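Local coordinates for protein cytosolic IMP-GMP specific 5'-nucleotidase (Legionella pneumophila subsp. pneumophila, PDB 4OHF) that probably hydrolyses the 5'-phosphate of IMP and GMP as a magnesium-dependent cytosolic 5'-nucleotidase, and binds GMP and magnesium, at residues Val6-Ile11 / Ala427-Glu432; Lys352-Lys357 / Leu382-Val387. One frame throughout, in Å; residues are numbered along the deposited sequence.

Interaction 1 (Val6-Ile11 / Ala427-Glu432); sequences VFVNRI and ACIYME. With PO4 (phosphate ion), chain I.
Phe7 and Tyr430 form a hydrogen-bonded antiparallel pair with both side chains on one face of the sheet. Phe7 N gives a bond to Tyr430 O (2.9 Å). Tyr430 N returns one to Phe7 O (3.0 Å). Phe7 CB lies over a face of the Tyr430 ring, 3.6 Å from CZ and set toward the rim. The two rings are oblique, with planes 46° apart. Asn9 reaches the edge of the same tyrosine ring. Its CG is anti to the carbonyl carbon (chi1 -67°), and its ND2 gives a straight bond to Ala427 O (2.8 Å, 171°). Cys428 O takes two donors, Asn9 N at 2.7 Å and Arg10 N at 3.1 Å. On the other face Val8 CG1 meets Ile429 CG2. Val6 CG1 touches Met431 CE, their side chains side by side. Phe446 covers the Val6, Val8 and Ile429 side chains. Arg10 bends at chi3 and holds a phosphate ion, probably from the crystallisation liquor. Arg10 NH2 bonds phosphate O2 at 3.0 Å and Arg10 NE bonds phosphate O3 at 3.2 Å. Tyr113 of the second subunit also binds this ion. Strand 429-431 pairs with strand 319-323 on its other side. The arrangement is an antiparallel edge strand, 7-8, closing one end of the mixed sheet of a HAD-type domain.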
ATOM      1  N   VAL B   6      22.536  -9.495  31.449  1.00 49.14           N
ATOM      2  CA  VAL B   6      22.145  -9.534  30.050  1.00 45.10           C
ATOM      3  C   VAL B   6      20.783 -10.212  29.995  1.00 43.92           C
ATOM      4  O   VAL B   6      20.624 -11.338  30.436  1.00 44.12           O
ATOM      5  CB  VAL B   6      23.168 -10.315  29.196  1.00 44.10           C
ATOM      6  CG1 VAL B   6      22.597 -10.590  27.811  1.00 39.05           C
ATOM      7  CG2 VAL B   6      24.455  -9.510  29.080  1.00 40.64           C
ATOM      8  N   PHE B   7      19.795  -9.509  29.465  1.00 42.73           N
ATOM      9  CA  PHE B   7      18.447 -10.031  29.369  1.00 43.08           C
ATOM     10  C   PHE B   7      18.259 -10.722  28.042  1.00 41.55           C
ATOM     11  O   PHE B   7      18.673 -10.204  27.011  1.00 41.14           O
ATOM     12  CB  PHE B   7      17.481  -8.881  29.564  1.00 45.97           C
ATOM     13  CG  PHE B   7      17.807  -8.075  30.778  1.00 51.38           C
ATOM     14  CD1 PHE B   7      17.718  -8.645  32.046  1.00 52.15           C
ATOM     15  CD2 PHE B   7      18.301  -6.781  30.657  1.00 51.76           C
ATOM     16  CE1 PHE B   7      18.124  -7.935  33.176  1.00 55.29           C
ATOM     17  CE2 PHE B   7      18.709  -6.063  31.777  1.00 54.07           C
ATOM     18  CZ  PHE B   7      18.623  -6.638  33.041  1.00 55.64           C
ATOM     19  N   VAL B   8      17.642 -11.902  28.083  1.00 39.44           N
ATOM     20  CA  VAL B   8      17.455 -12.719  26.892  1.00 38.51           C
ATOM     21  C   VAL B   8      16.010 -12.870  26.434  1.00 37.87           C
ATOM     22  O   VAL B   8      15.150 -13.300  27.196  1.00 36.44           O
ATOM     23  CB  VAL B   8      18.057 -14.135  27.117  1.00 36.69           C
ATOM     24  CG1 VAL B   8      18.142 -14.881  25.809  1.00 35.33           C
ATOM     25  CG2 VAL B   8      19.426 -14.020  27.786  1.00 34.54           C
ATOM     26  N   ASN B   9      15.755 -12.504  25.180  1.00 37.46           N
ATOM     27  CA  ASN B   9      14.422 -12.634  24.601  1.00 39.64           C
ATOM     28  C   ASN B   9      14.333 -13.898  23.747  1.00 40.67           C
ATOM     29  O   ASN B   9      13.281 -14.516  23.640  1.00 41.38           O
ATOM     30  CB  ASN B   9      14.074 -11.424  23.725  1.00 36.78           C
ATOM     31  CG  ASN B   9      13.923 -10.143  24.530  1.00 39.50           C
ATOM     32  OD1 ASN B   9      13.369 -10.155  25.632  1.00 39.18           O
ATOM     33  ND2 ASN B   9      14.406  -9.025  23.980  1.00 36.98           N
ATOM     34  N   ARG B  10      15.452 -14.272  23.141  1.00 42.57           N
ATOM     35  CA  ARG B  10      15.517 -15.444  22.277  1.00 44.09           C
ATOM     36  C   ARG B  10      16.904 -16.046  22.345  1.00 45.56           C
ATOM     37  O   ARG B  10      17.889 -15.337  22.538  1.00 44.48           O
ATOM     38  CB  ARG B  10      15.264 -15.072  20.823  1.00 42.34           C
ATOM     39  CG  ARG B  10      13.840 -14.902  20.423  1.00 44.51           C
ATOM     40  CD  ARG B  10      13.778 -14.593  18.930  1.00 46.00           C
ATOM     41  NE  ARG B  10      14.304 -13.268  18.626  1.00 47.06           N
ATOM     42  CZ  ARG B  10      13.763 -12.145  19.093  1.00 48.57           C
ATOM     43  NH1 ARG B  10      12.686 -12.208  19.879  1.00 45.63           N
ATOM     44  NH2 ARG B  10      14.296 -10.967  18.777  1.00 45.50           N
ATOM     45  N   ILE B  11      16.969 -17.359  22.158  1.00 46.23           N
ATOM     46  CA  ILE B  11      18.231 -18.074  22.175  1.00 46.72           C
ATOM     47  C   ILE B  11      19.237 -17.512  21.173  1.00 44.74           C
ATOM     48  O   ILE B  11      18.878 -17.161  20.059  1.00 43.30           O
ATOM     49  CB  ILE B  11      18.026 -19.565  21.802  1.00 49.23           C
ATOM     50  CG1 ILE B  11      17.233 -20.281  22.894  1.00 50.31           C
ATOM     51  CG2 ILE B  11      19.380 -20.254  21.573  1.00 48.26           C
ATOM     52  CD1 ILE B  11      16.780 -21.674  22.485  1.00 50.83           C
ATOM     53  N   ALA B 427      15.548  -7.216  19.474  1.00 33.97           N
ATOM     54  CA  ALA B 427      16.725  -7.730  20.162  1.00 35.27           C
ATOM     55  C   ALA B 427      16.603  -9.127  20.713  1.00 35.89           C
ATOM     56  O   ALA B 427      15.670  -9.416  21.457  1.00 36.04           O
ATOM     57  CB  ALA B 427      17.121  -6.785  21.306  1.00 35.61           C
ATOM     58  N   CYS B 428      17.560  -9.988  20.373  1.00 36.69           N
ATOM     59  CA  CYS B 428      17.534 -11.342  20.901  1.00 37.05           C
ATOM     60  C   CYS B 428      17.984 -11.212  22.353  1.00 35.32           C
ATOM     61  O   CYS B 428      17.553 -11.965  23.218  1.00 36.17           O
ATOM     62  CB  CYS B 428      18.443 -12.274  20.081  1.00 36.79           C
ATOM     63  SG  CYS B 428      20.154 -11.762  19.855  1.00 42.09           S
ATOM     64  N   ILE B 429      18.834 -10.222  22.612  1.00 35.45           N
ATOM     65  CA  ILE B 429      19.311  -9.932  23.967  1.00 34.74           C
ATOM     66  C   ILE B 429      19.549  -8.433  24.067  1.00 35.56           C
ATOM     67  O   ILE B 429      19.789  -7.759  23.055  1.00 35.37           O
ATOM     68  CB  ILE B 429      20.649 -10.655  24.321  1.00 32.87           C
ATOM     69  CG1 ILE B 429      21.796 -10.073  23.502  1.00 32.20           C
ATOM     70  CG2 ILE B 429      20.525 -12.133  24.066  1.00 28.58           C
ATOM     71  CD1 ILE B 429      23.138 -10.549  23.920  1.00 31.33           C
ATOM     72  N   TYR B 430      19.452  -7.910  25.283  1.00 35.17           N
ATOM     73  CA  TYR B 430      19.681  -6.500  25.523  1.00 33.46           C
ATOM     74  C   TYR B 430      20.272  -6.299  26.914  1.00 34.92           C
ATOM     75  O   TYR B 430      20.103  -7.122  27.799  1.00 34.23           O
ATOM     76  CB  TYR B 430      18.398  -5.695  25.340  1.00 33.02           C
ATOM     77  CG  TYR B 430      17.247  -6.086  26.226  1.00 33.53           C
ATOM     78  CD1 TYR B 430      16.471  -7.195  25.928  1.00 33.63           C
ATOM     79  CD2 TYR B 430      16.912  -5.320  27.354  1.00 33.37           C
ATOM     80  CE1 TYR B 430      15.387  -7.545  26.716  1.00 34.84           C
ATOM     81  CE2 TYR B 430      15.831  -5.653  28.146  1.00 33.59           C
ATOM     82  CZ  TYR B 430      15.072  -6.771  27.821  1.00 36.42           C
ATOM     83  OH  TYR B 430      14.002  -7.135  28.604  1.00 37.04           O
ATOM     84  N   MET B 431      21.005  -5.208  27.085  1.00 37.13           N
ATOM     85  CA  MET B 431      21.664  -4.920  28.345  1.00 37.98           C
ATOM     86  C   MET B 431      21.759  -3.407  28.473  1.00 39.00           C
ATOM     87  O   MET B 431      21.551  -2.691  27.504  1.00 40.28           O
ATOM     88  CB  MET B 431      23.064  -5.545  28.345  1.00 39.50           C
ATOM     89  CG  MET B 431      23.966  -5.207  27.114  1.00 40.48           C
ATOM     90  SD  MET B 431      23.767  -6.229  25.581  1.00 42.68           S
ATOM     91  CE  MET B 431      23.202  -7.652  26.254  1.00 37.28           C
ATOM     92  N   GLU B 432      22.060  -2.909  29.662  1.00 39.51           N
ATOM     93  CA  GLU B 432      22.166  -1.472  29.812  1.00 39.48           C
ATOM     94  C   GLU B 432      23.359  -0.921  29.037  1.00 39.08           C
ATOM     95  O   GLU B 432      23.294   0.192  28.524  1.00 41.41           O
ATOM     96  CB  GLU B 432      22.287  -1.098  31.279  1.00 40.65           C
ATOM     97  CG  GLU B 432      22.773   0.319  31.491  1.00 43.16           C
ATOM     98  CD  GLU B 432      23.167   0.580  32.928  1.00 45.85           C
ATOM     99  OE1 GLU B 432      23.646  -0.372  33.587  1.00 49.69           O
ATOM    100  OE2 GLU B 432      23.015   1.730  33.389  1.00 45.92           O
TER
HETATM  101  P   PO4 I 502      17.390 -12.067  16.396  1.00 68.79           P
HETATM  102  O1  PO4 I 502      18.857 -11.842  16.352  1.00 66.49           O
HETATM  103  O2  PO4 I 502      16.739 -10.946  17.118  1.00 70.31           O
HETATM  104  O3  PO4 I 502      17.107 -13.340  17.102  1.00 71.75           O
HETATM  105  O4  PO4 I 502      16.852 -12.143  15.018  1.00 69.89           O

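Interaction 2 (Lys352-Lys357 / Leu382-Val387); sequences KELEQK and LQISTV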
ATOM      1  N   LYS B 352      -8.748  -9.946  45.316  1.00 55.67           N
ATOM      2  CA  LYS B 352      -9.333 -10.953  44.436  1.00 56.58           C
ATOM      3  C   LYS B 352      -9.966 -12.058  45.270  1.00 56.67           C
ATOM      4  O   LYS B 352     -10.906 -12.714  44.832  1.00 55.16           O
ATOM      5  CB  LYS B 352      -8.259 -11.527  43.508  1.00 59.80           C
ATOM      6  CG  LYS B 352      -8.782 -12.112  42.185  1.00 62.90           C
ATOM      7  CD  LYS B 352      -8.940 -13.628  42.240  1.00 64.34           C
ATOM      8  CE  LYS B 352      -7.612 -14.313  42.561  1.00 64.27           C
ATOM      9  NZ  LYS B 352      -6.534 -13.939  41.597  1.00 64.92           N
ATOM     10  N   GLU B 353      -9.436 -12.255  46.474  1.00 57.21           N
ATOM     11  CA  GLU B 353      -9.952 -13.252  47.407  1.00 57.56           C
ATOM     12  C   GLU B 353     -11.357 -12.819  47.796  1.00 57.35           C
ATOM     13  O   GLU B 353     -12.323 -13.577  47.698  1.00 56.87           O
ATOM     14  CB  GLU B 353      -9.084 -13.299  48.667  1.00 58.97           C
ATOM     15  CG  GLU B 353      -8.058 -14.413  48.698  1.00 63.06           C
ATOM     16  CD  GLU B 353      -8.620 -15.709  49.268  1.00 65.35           C
ATOM     17  OE1 GLU B 353      -7.898 -16.738  49.235  1.00 65.30           O
ATOM     18  OE2 GLU B 353      -9.777 -15.690  49.756  1.00 65.38           O
ATOM     19  N   LEU B 354     -11.445 -11.575  48.245  1.00 57.05           N
ATOM     20  CA  LEU B 354     -12.702 -10.989  48.659  1.00 56.62           C
ATOM     21  C   LEU B 354     -13.684 -10.946  47.505  1.00 56.22           C
ATOM     22  O   LEU B 354     -14.864 -11.232  47.668  1.00 56.77           O
ATOM     23  CB  LEU B 354     -12.458  -9.574  49.190  1.00 54.32           C
ATOM     24  CG  LEU B 354     -11.629  -9.502  50.477  1.00 53.62           C
ATOM     25  CD1 LEU B 354     -11.326  -8.044  50.821  1.00 55.50           C
ATOM     26  CD2 LEU B 354     -12.387 -10.170  51.610  1.00 49.30           C
ATOM     27  N   GLU B 355     -13.192 -10.606  46.327  1.00 57.61           N
ATOM     28  CA  GLU B 355     -14.062 -10.501  45.171  1.00 59.09           C
ATOM     29  C   GLU B 355     -14.698 -11.824  44.743  1.00 57.91           C
ATOM     30  O   GLU B 355     -15.870 -11.855  44.378  1.00 57.59           O
ATOM     31  CB  GLU B 355     -13.294  -9.872  44.010  1.00 61.26           C
ATOM     32  CG  GLU B 355     -14.186  -9.347  42.906  1.00 67.10           C
ATOM     33  CD  GLU B 355     -13.828  -7.932  42.503  1.00 70.68           C
ATOM     34  OE1 GLU B 355     -13.822  -7.048  43.396  1.00 72.56           O
ATOM     35  OE2 GLU B 355     -13.556  -7.708  41.300  1.00 70.77           O
ATOM     36  N   GLN B 356     -13.936 -12.913  44.800  1.00 57.80           N
ATOM     37  CA  GLN B 356     -14.442 -14.222  44.399  1.00 58.20           C
ATOM     38  C   GLN B 356     -15.549 -14.647  45.354  1.00 57.49           C
ATOM     39  O   GLN B 356     -16.645 -15.007  44.931  1.00 56.03           O
ATOM     40  CB  GLN B 356     -13.318 -15.262  44.424  1.00 61.08           C
ATOM     41  CG  GLN B 356     -13.504 -16.452  43.477  1.00 64.19           C
ATOM     42  CD  GLN B 356     -13.432 -16.047  41.997  1.00 68.38           C
ATOM     43  OE1 GLN B 356     -14.417 -15.560  41.419  1.00 69.08           O
ATOM     44  NE2 GLN B 356     -12.257 -16.233  41.385  1.00 67.86           N
ATOM     45  N   LYS B 357     -15.245 -14.599  46.645  1.00 56.85           N
ATOM     46  CA  LYS B 357     -16.203 -14.966  47.678  1.00 57.23           C
ATOM     47  C   LYS B 357     -17.502 -14.179  47.471  1.00 56.40           C
ATOM     48  O   LYS B 357     -18.608 -14.739  47.550  1.00 55.18           O
ATOM     49  CB  LYS B 357     -15.607 -14.659  49.059  1.00 59.08           C
ATOM     50  CG  LYS B 357     -16.470 -15.089  50.241  1.00 62.10           C
ATOM     51  CD  LYS B 357     -15.909 -14.561  51.565  1.00 64.73           C
ATOM     52  CE  LYS B 357     -14.500 -15.087  51.863  1.00 65.55           C
ATOM     53  NZ  LYS B 357     -14.480 -16.536  52.225  1.00 68.28           N
ATOM     54  N   LEU B 382     -18.125  -3.400  51.861  1.00 61.94           N
ATOM     55  CA  LEU B 382     -17.344  -2.382  52.576  1.00 62.72           C
ATOM     56  C   LEU B 382     -15.871  -2.781  52.613  1.00 61.86           C
ATOM     57  O   LEU B 382     -14.983  -1.995  52.272  1.00 61.86           O
ATOM     58  CB  LEU B 382     -17.887  -2.208  54.002  1.00 63.74           C
ATOM     59  CG  LEU B 382     -18.961  -1.120  54.186  1.00 65.55           C
ATOM     60  CD1 LEU B 382     -20.059  -1.242  53.140  1.00 65.68           C
ATOM     61  CD2 LEU B 382     -19.546  -1.234  55.585  1.00 67.82           C
ATOM     62  N   GLN B 383     -15.633  -4.018  53.027  1.00 60.76           N
ATOM     63  CA  GLN B 383     -14.297  -4.589  53.097  1.00 59.99           C
ATOM     64  C   GLN B 383     -13.561  -4.405  51.751  1.00 58.75           C
ATOM     65  O   GLN B 383     -12.390  -4.020  51.704  1.00 58.91           O
ATOM     66  CB  GLN B 383     -14.406  -6.082  53.421  1.00 60.40           C
ATOM     67  CG  GLN B 383     -13.507  -6.540  54.542  1.00 63.85           C
ATOM     68  CD  GLN B 383     -13.298  -8.037  54.533  1.00 66.43           C
ATOM     69  OE1 GLN B 383     -14.250  -8.807  54.663  1.00 66.87           O
ATOM     70  NE2 GLN B 383     -12.045  -8.461  54.373  1.00 66.88           N
ATOM     71  N   ILE B 384     -14.253  -4.683  50.654  1.00 56.07           N
ATOM     72  CA  ILE B 384     -13.643  -4.543  49.352  1.00 53.03           C
ATOM     73  C   ILE B 384     -13.421  -3.071  49.068  1.00 53.76           C
ATOM     74  O   ILE B 384     -12.458  -2.699  48.403  1.00 55.29           O
ATOM     75  CB  ILE B 384     -14.521  -5.187  48.260  1.00 50.60           C
ATOM     76  CG1 ILE B 384     -14.549  -6.709  48.463  1.00 48.34           C
ATOM     77  CG2 ILE B 384     -13.992  -4.837  46.888  1.00 45.35           C
ATOM     78  CD1 ILE B 384     -15.473  -7.452  47.503  1.00 47.07           C
ATOM     79  N   SER B 385     -14.299  -2.227  49.592  1.00 54.36           N
ATOM     80  CA  SER B 385     -14.163  -0.790  49.387  1.00 54.68           C
ATOM     81  C   SER B 385     -12.930  -0.282  50.129  1.00 55.84           C
ATOM     82  O   SER B 385     -12.264   0.658  49.681  1.00 55.04           O
ATOM     83  CB  SER B 385     -15.399  -0.060  49.894  1.00 53.58           C
ATOM     84  OG  SER B 385     -16.147   0.458  48.810  1.00 53.39           O
ATOM     85  N   THR B 386     -12.639  -0.922  51.264  1.00 55.35           N
ATOM     86  CA  THR B 386     -11.493  -0.569  52.095  1.00 54.31           C
ATOM     87  C   THR B 386     -10.170  -1.015  51.452  1.00 54.68           C
ATOM     88  O   THR B 386      -9.222  -0.228  51.347  1.00 53.98           O
ATOM     89  CB  THR B 386     -11.634  -1.188  53.498  1.00 52.72           C
ATOM     90  OG1 THR B 386     -12.798  -0.651  54.132  1.00 51.76           O
ATOM     91  CG2 THR B 386     -10.425  -0.885  54.351  1.00 51.56           C
ATOM     92  N   VAL B 387     -10.102  -2.266  51.012  1.00 54.02           N
ATOM     93  CA  VAL B 387      -8.878  -2.734  50.384  1.00 54.21           C
ATOM     94  C   VAL B 387      -8.664  -1.981  49.068  1.00 53.55           C
ATOM     95  O   VAL B 387      -7.537  -1.625  48.736  1.00 52.00           O
ATOM     96  CB  VAL B 387      -8.913  -4.267  50.144  1.00 54.43           C
ATOM     97  CG1 VAL B 387     -10.039  -4.629  49.190  1.00 56.50           C
ATOM     98  CG2 VAL B 387      -7.575  -4.741  49.605  1.00 53.99           C
TER
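Glu355, which touches Ile384 across the contact, makes a salt bridge through OE2 to Arg447 of the second subunit. Tyr445 of that subunit packs on the same glutamate. Glu355 OE1 lies 4.1 Å from Ile384 CG2, with a long, weak ion pair to Lys351. The rest of the contact is largely apolar and centres on Leu354. Leu354 CB rests against Ile384 CG1 at 3.6 Å. Ile384 CG1 is anti to the carbonyl carbon (chi1 -67°). Beyond it, Ile384 CD1 lies against the Leu354 backbone, 3.8 Å from its O. The branches of Leu354 part company. Leu354 CD1 meets Val387 CG1 tip to tip at 4.0 Å, while CD2 turns to the amide end of Gln383. The Gln383 chain is extended beyond CG and crosses Leu354 at about a right angle. Its amide lies against the leucine methyls, and the residue is exposed. The segment axes come within 9.9 Å, at 156° between their N-to-C directions. Leu380 and Tyr358 add to the packing around Leu354 and Ile384. The contact joins helices 338-367 and 374-399 into an antiparallel helical hairpin, flanked by the second subunit on the Glu355 side.

How the interactions relate
The centres of the two interactions lie 39 Å apart, and their nearest atoms are about 25 Å apart. They do not touch. Interaction 2 is nested along the chain inside the loop closed by interaction 1, which brings the first strand together with one near the C-terminus. Interaction 1 sits at an edge of the main mixed sheet. Interaction 2 lies out on the long hairpin, about 39 Å from the chain centre. The C-terminal region relates them across subunits. Strand 445-446 packs on interaction 1 in its own chain, while the same region of the second subunit reaches interaction 2. Interaction 1 also meets the second subunit, where Arg10 packs on its Tyr113.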